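Long-range contacts in AT-less polyketide synthase (Streptomyces platensis subsp. rosaceus, PDB 4QYR), which probably extends polyketide chains in antibiotic biosynthesis, this piece being the ketosynthase domain KS3, with its linker, of MgsE from isomigrastatin biosynthesis: residues A[37-45]-A[60-70]; A[548-556]-A[567-578]. All coordinates share one frame; numbering follows the deposited sequence.

Contact 1. Residues A[37-45]-A[60-70]; sequences LIADYPGDR and FPKFAGRIEGV. With GOL (glycerol), chain B.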
# COMPACT_ATOMS: atom_id res chain seq x y z
N LEU A 37 -16.95 -24.71 -8.11
CA LEU A 37 -15.88 -24.65 -9.10
C LEU A 37 -14.53 -25.03 -8.55
O LEU A 37 -13.50 -24.72 -9.15
CB LEU A 37 -15.81 -23.25 -9.68
CG LEU A 37 -17.22 -22.86 -10.11
CD1 LEU A 37 -17.38 -21.36 -10.16
CD2 LEU A 37 -17.51 -23.51 -11.44
N ILE A 38 -14.51 -25.67 -7.40
CA ILE A 38 -13.23 -26.09 -6.85
C ILE A 38 -12.77 -27.35 -7.57
O ILE A 38 -13.56 -28.26 -7.84
CB ILE A 38 -13.31 -26.28 -5.33
CG1 ILE A 38 -13.17 -24.93 -4.63
CG2 ILE A 38 -12.23 -27.21 -4.83
CD1 ILE A 38 -14.48 -24.36 -4.12
N ALA A 39 -11.48 -27.37 -7.92
CA ALA A 39 -10.87 -28.52 -8.58
C ALA A 39 -9.66 -29.04 -7.80
O ALA A 39 -9.53 -28.81 -6.59
CB ALA A 39 -10.48 -28.15 -9.98
N ASP A 40 -8.77 -29.74 -8.50
CA ASP A 40 -7.59 -30.34 -7.88
C ASP A 40 -6.36 -29.47 -8.06
O ASP A 40 -6.25 -28.74 -9.04
CB ASP A 40 -7.34 -31.72 -8.47
CG ASP A 40 -7.07 -31.68 -9.98
OD1 ASP A 40 -8.05 -31.68 -10.77
OD2 ASP A 40 -5.88 -31.65 -10.37
N TYR A 41 -5.42 -29.56 -7.13
CA TYR A 41 -4.14 -28.88 -7.31
C TYR A 41 -3.03 -29.93 -7.36
O TYR A 41 -3.05 -30.88 -6.59
CB TYR A 41 -3.89 -27.88 -6.17
CG TYR A 41 -2.77 -26.91 -6.44
CD1 TYR A 41 -2.95 -25.81 -7.25
CD2 TYR A 41 -1.51 -27.11 -5.89
CE1 TYR A 41 -1.92 -24.92 -7.49
CE2 TYR A 41 -0.47 -26.24 -6.13
CZ TYR A 41 -0.68 -25.14 -6.92
OH TYR A 41 0.37 -24.27 -7.15
N PRO A 42 -2.05 -29.77 -8.27
CA PRO A 42 -1.84 -28.68 -9.23
C PRO A 42 -2.53 -28.82 -10.58
O PRO A 42 -2.95 -27.81 -11.13
CB PRO A 42 -0.33 -28.70 -9.43
CG PRO A 42 0.04 -30.14 -9.27
CD PRO A 42 -0.88 -30.67 -8.21
N GLY A 43 -2.62 -30.03 -11.12
CA GLY A 43 -3.04 -30.21 -12.49
C GLY A 43 -1.82 -30.13 -13.39
O GLY A 43 -0.69 -30.28 -12.90
N ASP A 44 -2.04 -29.88 -14.68
CA ASP A 44 -0.98 -29.87 -15.68
C ASP A 44 -0.04 -28.66 -15.58
O ASP A 44 0.89 -28.50 -16.36
CB ASP A 44 -1.59 -29.92 -17.09
CG ASP A 44 -2.28 -28.62 -17.48
OD1 ASP A 44 -2.42 -28.36 -18.70
OD2 ASP A 44 -2.68 -27.85 -16.56
N ARG A 45 -0.33 -27.81 -14.60
CA ARG A 45 0.42 -26.59 -14.33
C ARG A 45 1.94 -26.74 -14.34
O ARG A 45 2.63 -25.90 -14.91
CB ARG A 45 -0.03 -26.05 -12.98
CG ARG A 45 0.66 -24.80 -12.53
CD ARG A 45 -0.24 -24.06 -11.55
NE ARG A 45 -1.48 -23.64 -12.20
CZ ARG A 45 -2.41 -22.89 -11.62
NH1 ARG A 45 -2.25 -22.51 -10.35
NH2 ARG A 45 -3.51 -22.55 -12.29
N PHE A 60 -0.41 -30.53 2.57
CA PHE A 60 -1.77 -29.97 2.47
C PHE A 60 -2.80 -30.75 1.63
O PHE A 60 -2.43 -31.46 0.71
CB PHE A 60 -1.66 -28.55 1.89
CG PHE A 60 -1.17 -28.50 0.47
CD1 PHE A 60 -2.03 -28.14 -0.55
CD2 PHE A 60 0.14 -28.83 0.16
CE1 PHE A 60 -1.58 -28.09 -1.86
CE2 PHE A 60 0.59 -28.79 -1.14
CZ PHE A 60 -0.27 -28.42 -2.15
N PRO A 61 -4.11 -30.60 1.95
CA PRO A 61 -5.22 -31.11 1.13
C PRO A 61 -5.27 -30.50 -0.26
O PRO A 61 -5.36 -29.29 -0.43
CB PRO A 61 -6.46 -30.70 1.93
CG PRO A 61 -6.02 -29.60 2.77
CD PRO A 61 -4.62 -29.95 3.16
N LYS A 62 -5.24 -31.38 -1.25
CA LYS A 62 -4.94 -31.03 -2.62
C LYS A 62 -6.07 -30.39 -3.41
O LYS A 62 -6.47 -30.92 -4.44
CB LYS A 62 -4.48 -32.29 -3.35
CG LYS A 62 -3.02 -32.30 -3.68
CD LYS A 62 -2.17 -32.01 -2.46
CE LYS A 62 -0.70 -32.14 -2.80
NZ LYS A 62 0.10 -32.51 -1.60
N PHE A 63 -6.57 -29.24 -2.98
CA PHE A 63 -7.65 -28.60 -3.72
C PHE A 63 -7.38 -27.14 -3.97
O PHE A 63 -6.69 -26.50 -3.20
CB PHE A 63 -8.98 -28.72 -2.97
CG PHE A 63 -9.37 -30.12 -2.62
CD1 PHE A 63 -10.10 -30.89 -3.52
CD2 PHE A 63 -9.02 -30.67 -1.39
CE1 PHE A 63 -10.47 -32.18 -3.20
CE2 PHE A 63 -9.39 -31.95 -1.06
CZ PHE A 63 -10.12 -32.71 -1.98
N ALA A 64 -7.96 -26.61 -5.04
CA ALA A 64 -7.97 -25.16 -5.26
C ALA A 64 -9.00 -24.78 -6.29
O ALA A 64 -9.38 -25.59 -7.13
CB ALA A 64 -6.59 -24.67 -5.69
N GLY A 65 -9.48 -23.54 -6.20
CA GLY A 65 -10.18 -22.94 -7.30
C GLY A 65 -9.09 -22.43 -8.22
O GLY A 65 -8.25 -21.63 -7.81
N ARG A 66 -9.07 -22.91 -9.46
CA ARG A 66 -8.05 -22.53 -10.43
C ARG A 66 -8.61 -21.79 -11.62
O ARG A 66 -9.73 -22.03 -12.08
CB ARG A 66 -7.30 -23.75 -10.95
CG ARG A 66 -6.37 -24.39 -9.96
CD ARG A 66 -5.46 -25.37 -10.67
NE ARG A 66 -6.02 -26.72 -10.80
CZ ARG A 66 -6.47 -27.25 -11.94
NH1 ARG A 66 -6.94 -28.49 -11.95
NH2 ARG A 66 -6.46 -26.54 -13.07
N ILE A 67 -7.79 -20.89 -12.14
CA ILE A 67 -8.05 -20.23 -13.39
C ILE A 67 -7.41 -21.05 -14.50
O ILE A 67 -6.24 -21.45 -14.40
CB ILE A 67 -7.49 -18.80 -13.38
CG1 ILE A 67 -8.31 -17.93 -12.45
CG2 ILE A 67 -7.43 -18.20 -14.78
CD1 ILE A 67 -7.85 -16.54 -12.46
N GLU A 68 -8.14 -21.31 -15.57
CA GLU A 68 -7.51 -22.01 -16.67
C GLU A 68 -6.71 -21.04 -17.53
O GLU A 68 -7.16 -19.92 -17.81
CB GLU A 68 -8.55 -22.74 -17.51
CG GLU A 68 -8.26 -24.23 -17.61
CD GLU A 68 -6.80 -24.52 -17.99
OE1 GLU A 68 -6.27 -23.86 -18.91
OE2 GLU A 68 -6.18 -25.42 -17.36
N GLY A 69 -5.50 -21.45 -17.92
CA GLY A 69 -4.70 -20.68 -18.85
C GLY A 69 -3.89 -19.60 -18.19
O GLY A 69 -3.77 -18.48 -18.68
N VAL A 70 -3.31 -19.96 -17.06
CA VAL A 70 -2.52 -19.09 -16.20
C VAL A 70 -1.13 -18.83 -16.80
O VAL A 70 -0.47 -17.84 -16.49
CB VAL A 70 -2.41 -19.73 -14.78
CG1 VAL A 70 -0.98 -19.84 -14.30
CG2 VAL A 70 -3.31 -19.00 -13.79
C1 GOL B . -4.19 -24.43 -15.02
O1 GOL B . -4.02 -24.61 -13.63
C2 GOL B . -2.86 -24.63 -15.76
O2 GOL B . -3.06 -25.46 -16.88
C3 GOL B . -2.33 -23.29 -16.24
O3 GOL B . -3.11 -22.86 -17.33
O HOH W 1 -10.90 -24.54 -10.12
O HOH W 2 -7.43 -30.87 -13.81
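Tyr41 sits at the apolar centre, its CD1 4.1 Å from Ala64 CB while CD2 meets the edge of the Phe60 ring near CE1. With CG anti to the backbone N (chi1 -166°), the ring swings across to the 60-70 segment, and Tyr41 OH bonds to the carbonyl of Leu203. Beside it the backbones form a two-stranded antiparallel ladder, a small sheet separate from the large mixed one, in the N-terminal part of the ketosynthase. Ala39 and Ala64 are its hydrogen-bonded pair, with Ala39 N to Ala64 O at 2.9 Å and a return bond; Tyr41 N adds a bond to Lys62 O. Further out, Arg66 grips one carbonyl oxygen side-on, NE at 2.7 Å and NH1 at 3.0 Å from Asp40 O, which lies in the guanidinium plane. Asp40 OD1 is 3.6 Å from Arg66 NH1, a salt bridge. The Arg45 guanidinium lies between Arg66 CD and Val70 CG1, and its NH1 pairs with Glu238. A glycerol, probably from the crystallisation liquor, accepts from Val70 N through O3. The two bonds to one oxygen fix the rotation of the Arg66 guanidinium, edge-on to the Asp40 carbonyl with Pro42 O over one face, and the Asp40 and Glu238 carboxylates would probably offset the two arginines' charge.

Contact 2. Residues A[548-556]-A[567-578]; sequences EAEQAPEVT and VTALWCDGAPVD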
# COMPACT_ATOMS: atom_id res chain seq x y z
N GLU A 548 -4.33 14.60 -26.33
CA GLU A 548 -4.65 15.84 -27.03
C GLU A 548 -5.60 15.57 -28.17
O GLU A 548 -5.61 14.48 -28.74
CB GLU A 548 -3.39 16.50 -27.57
CG GLU A 548 -2.19 16.46 -26.63
CD GLU A 548 -0.92 16.92 -27.32
OE1 GLU A 548 -0.58 16.38 -28.40
OE2 GLU A 548 -0.26 17.85 -26.79
N ALA A 549 -6.41 16.56 -28.52
CA ALA A 549 -7.35 16.42 -29.61
C ALA A 549 -6.75 16.97 -30.90
O ALA A 549 -6.75 18.17 -31.14
CB ALA A 549 -8.64 17.13 -29.29
N GLU A 550 -6.22 16.08 -31.74
CA GLU A 550 -5.73 16.49 -33.04
C GLU A 550 -6.57 15.86 -34.15
O GLU A 550 -7.15 14.79 -33.99
CB GLU A 550 -4.26 16.12 -33.22
CG GLU A 550 -4.04 14.64 -33.47
CD GLU A 550 -2.62 14.34 -33.88
OE1 GLU A 550 -1.90 15.29 -34.27
OE2 GLU A 550 -2.22 13.16 -33.83
N GLN A 551 -6.65 16.55 -35.29
CA GLN A 551 -7.44 16.04 -36.39
C GLN A 551 -6.88 16.48 -37.74
O GLN A 551 -6.76 17.68 -38.03
CB GLN A 551 -8.90 16.47 -36.24
CG GLN A 551 -9.76 16.16 -37.47
CD GLN A 551 -11.26 16.20 -37.17
OE1 GLN A 551 -11.72 15.66 -36.16
NE2 GLN A 551 -12.01 16.86 -38.04
N ALA A 552 -6.52 15.49 -38.54
CA ALA A 552 -5.88 15.70 -39.84
C ALA A 552 -6.70 16.64 -40.73
O ALA A 552 -7.93 16.57 -40.75
CB ALA A 552 -5.65 14.36 -40.54
N PRO A 553 -6.01 17.52 -41.48
CA PRO A 553 -6.67 18.59 -42.23
C PRO A 553 -7.70 18.04 -43.20
O PRO A 553 -8.76 18.66 -43.37
CB PRO A 553 -5.52 19.27 -42.96
CG PRO A 553 -4.44 18.23 -43.02
CD PRO A 553 -4.56 17.51 -41.73
N GLU A 554 -7.40 16.91 -43.82
CA GLU A 554 -8.32 16.33 -44.80
C GLU A 554 -9.56 15.78 -44.12
O GLU A 554 -10.68 16.03 -44.56
CB GLU A 554 -7.65 15.23 -45.63
CG GLU A 554 -8.54 14.79 -46.80
CD GLU A 554 -7.92 13.74 -47.70
OE1 GLU A 554 -6.70 13.48 -47.58
OE2 GLU A 554 -8.66 13.18 -48.54
N VAL A 555 -9.36 15.02 -43.04
CA VAL A 555 -10.48 14.49 -42.27
C VAL A 555 -11.42 15.62 -41.84
O VAL A 555 -12.63 15.45 -41.84
CB VAL A 555 -10.01 13.71 -41.00
CG1 VAL A 555 -11.15 12.90 -40.43
CG2 VAL A 555 -8.86 12.78 -41.34
N THR A 556 -10.83 16.77 -41.49
CA THR A 556 -11.59 17.90 -40.94
C THR A 556 -12.67 18.38 -41.88
O THR A 556 -13.76 18.76 -41.45
CB THR A 556 -10.66 19.08 -40.60
OG1 THR A 556 -9.62 18.64 -39.71
CG2 THR A 556 -11.45 20.21 -39.95
N VAL A 567 -13.57 9.46 -44.31
CA VAL A 567 -12.98 9.58 -42.98
C VAL A 567 -12.52 8.21 -42.51
O VAL A 567 -11.35 8.01 -42.21
CB VAL A 567 -13.96 10.16 -41.95
CG1 VAL A 567 -13.36 10.07 -40.56
CG2 VAL A 567 -14.33 11.59 -42.31
N THR A 568 -13.48 7.28 -42.48
CA THR A 568 -13.23 5.88 -42.14
C THR A 568 -12.00 5.28 -42.84
O THR A 568 -11.13 4.70 -42.18
CB THR A 568 -14.49 5.01 -42.47
OG1 THR A 568 -15.31 4.89 -41.30
CG2 THR A 568 -14.11 3.63 -42.97
N ALA A 569 -11.90 5.47 -44.15
CA ALA A 569 -10.78 4.92 -44.91
C ALA A 569 -9.48 5.67 -44.64
O ALA A 569 -8.40 5.08 -44.68
CB ALA A 569 -11.10 4.93 -46.40
N LEU A 570 -9.57 6.97 -44.35
CA LEU A 570 -8.39 7.74 -43.94
C LEU A 570 -7.90 7.26 -42.58
O LEU A 570 -6.69 7.07 -42.37
CB LEU A 570 -8.70 9.23 -43.88
CG LEU A 570 -8.79 9.97 -45.21
CD1 LEU A 570 -9.24 11.41 -44.98
CD2 LEU A 570 -7.46 9.93 -45.96
N TRP A 571 -8.84 7.05 -41.67
CA TRP A 571 -8.51 6.60 -40.33
C TRP A 571 -7.79 5.27 -40.36
O TRP A 571 -7.01 4.95 -39.46
CB TRP A 571 -9.79 6.50 -39.48
CG TRP A 571 -9.56 5.91 -38.11
CD1 TRP A 571 -9.10 6.57 -37.01
CD2 TRP A 571 -9.76 4.56 -37.71
NE1 TRP A 571 -9.01 5.71 -35.95
CE2 TRP A 571 -9.41 4.46 -36.35
CE3 TRP A 571 -10.21 3.41 -38.37
CZ2 TRP A 571 -9.50 3.27 -35.64
CZ3 TRP A 571 -10.30 2.21 -37.66
CH2 TRP A 571 -9.93 2.15 -36.32
N CYS A 572 -8.02 4.48 -41.41
CA CYS A 572 -7.40 3.16 -41.53
C CYS A 572 -5.91 3.19 -41.88
O CYS A 572 -5.14 2.33 -41.45
CB CYS A 572 -8.15 2.31 -42.55
SG CYS A 572 -9.79 1.79 -41.99
N ASP A 573 -5.51 4.18 -42.67
CA ASP A 573 -4.10 4.33 -43.00
C ASP A 573 -3.42 5.35 -42.09
O ASP A 573 -2.32 5.82 -42.37
CB ASP A 573 -3.93 4.71 -44.47
CG ASP A 573 -4.34 3.59 -45.40
OD1 ASP A 573 -3.80 2.47 -45.24
OD2 ASP A 573 -5.19 3.82 -46.29
N GLY A 574 -4.10 5.68 -40.99
CA GLY A 574 -3.47 6.39 -39.89
C GLY A 574 -3.85 7.85 -39.68
O GLY A 574 -3.15 8.56 -38.95
N ALA A 575 -4.94 8.29 -40.30
CA ALA A 575 -5.35 9.68 -40.16
C ALA A 575 -5.94 9.92 -38.78
O ALA A 575 -6.87 9.22 -38.38
CB ALA A 575 -6.34 10.07 -41.24
N PRO A 576 -5.40 10.89 -38.03
CA PRO A 576 -5.95 11.17 -36.70
C PRO A 576 -7.35 11.78 -36.76
O PRO A 576 -7.59 12.70 -37.54
CB PRO A 576 -4.94 12.16 -36.10
CG PRO A 576 -3.68 11.93 -36.87
CD PRO A 576 -4.14 11.61 -38.26
N VAL A 577 -8.25 11.25 -35.95
CA VAL A 577 -9.64 11.69 -35.92
C VAL A 577 -10.02 12.13 -34.51
O VAL A 577 -9.52 11.58 -33.52
CB VAL A 577 -10.58 10.57 -36.42
CG1 VAL A 577 -12.01 11.05 -36.49
CG2 VAL A 577 -10.14 10.07 -37.79
N ASP A 578 -10.90 13.12 -34.41
CA ASP A 578 -11.35 13.63 -33.12
C ASP A 578 -12.80 13.22 -32.91
O ASP A 578 -13.71 14.04 -33.02
CB ASP A 578 -11.20 15.15 -33.07
CG ASP A 578 -11.51 15.74 -31.70
OD1 ASP A 578 -12.23 15.11 -30.89
OD2 ASP A 578 -11.02 16.85 -31.44
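Ala552 N donates to Pro576 O at 3.2 Å, a nearly straight bond (166° at the hydrogen) that joins Ala552 to the chain leaving helix 564-572. The same Pro576 O receives a CA-H contact from Gln551. Extended, with CG anti to the backbone N (chi1 171°), the Gln551 side chain presents OE1 to Asp578 N, also at 3.2 Å; the two side chains cross at about a right angle. Gln551 NE2 reaches back weakly to Thr556 OG1, whose hydroxyl donates to Ala552 O, as does Thr556 N. Beside these bonds Val555 splits its two methyls: CG1 presses on Val567 CG1 at 3.6 Å and also meets Val577 CG2, while CG2 touches Ala575 CB at 3.7 Å and Leu570 CD1 at 3.9 Å. Leu570 CD1 also packs on the CG-CD end of the Glu554 side chain. Next to Gln551, the Glu550 side chain lies obliquely along the Pro576 ring, Glu550 CG 3.7 Å from Pro576 CB and its OE2 also close to the ring. Gly574, at positive phi, is the C-prime residue of a Schellman motif that ends helix 564-572, turning the chain so that the segment leaving this helix runs beside the one entering helix 553-561.

How the contacts relate
From the N terminus, the chain first forms strand 9-17 of the large mixed sheet and helix 24-33. Contact 1 then closes a short loop carrying helix 51-56, bringing strand 63-64 back onto strand 39-40 within the N-terminal part of the ketosynthase. The main body of the thiolase-type fold follows, then the linker region with its strands 453-459 and 504-510. Only after this does contact 2 close its own loop, tying the entry to helix 553-561 to the exit from helix 564-572. The two loops lie in series, neither nested nor crossed, on opposite sides of the chain's centre. The centres of contact 1 and contact 2 are about 48 Å apart. The nearest atoms of contact 1 and contact 2 are about 28 Å apart.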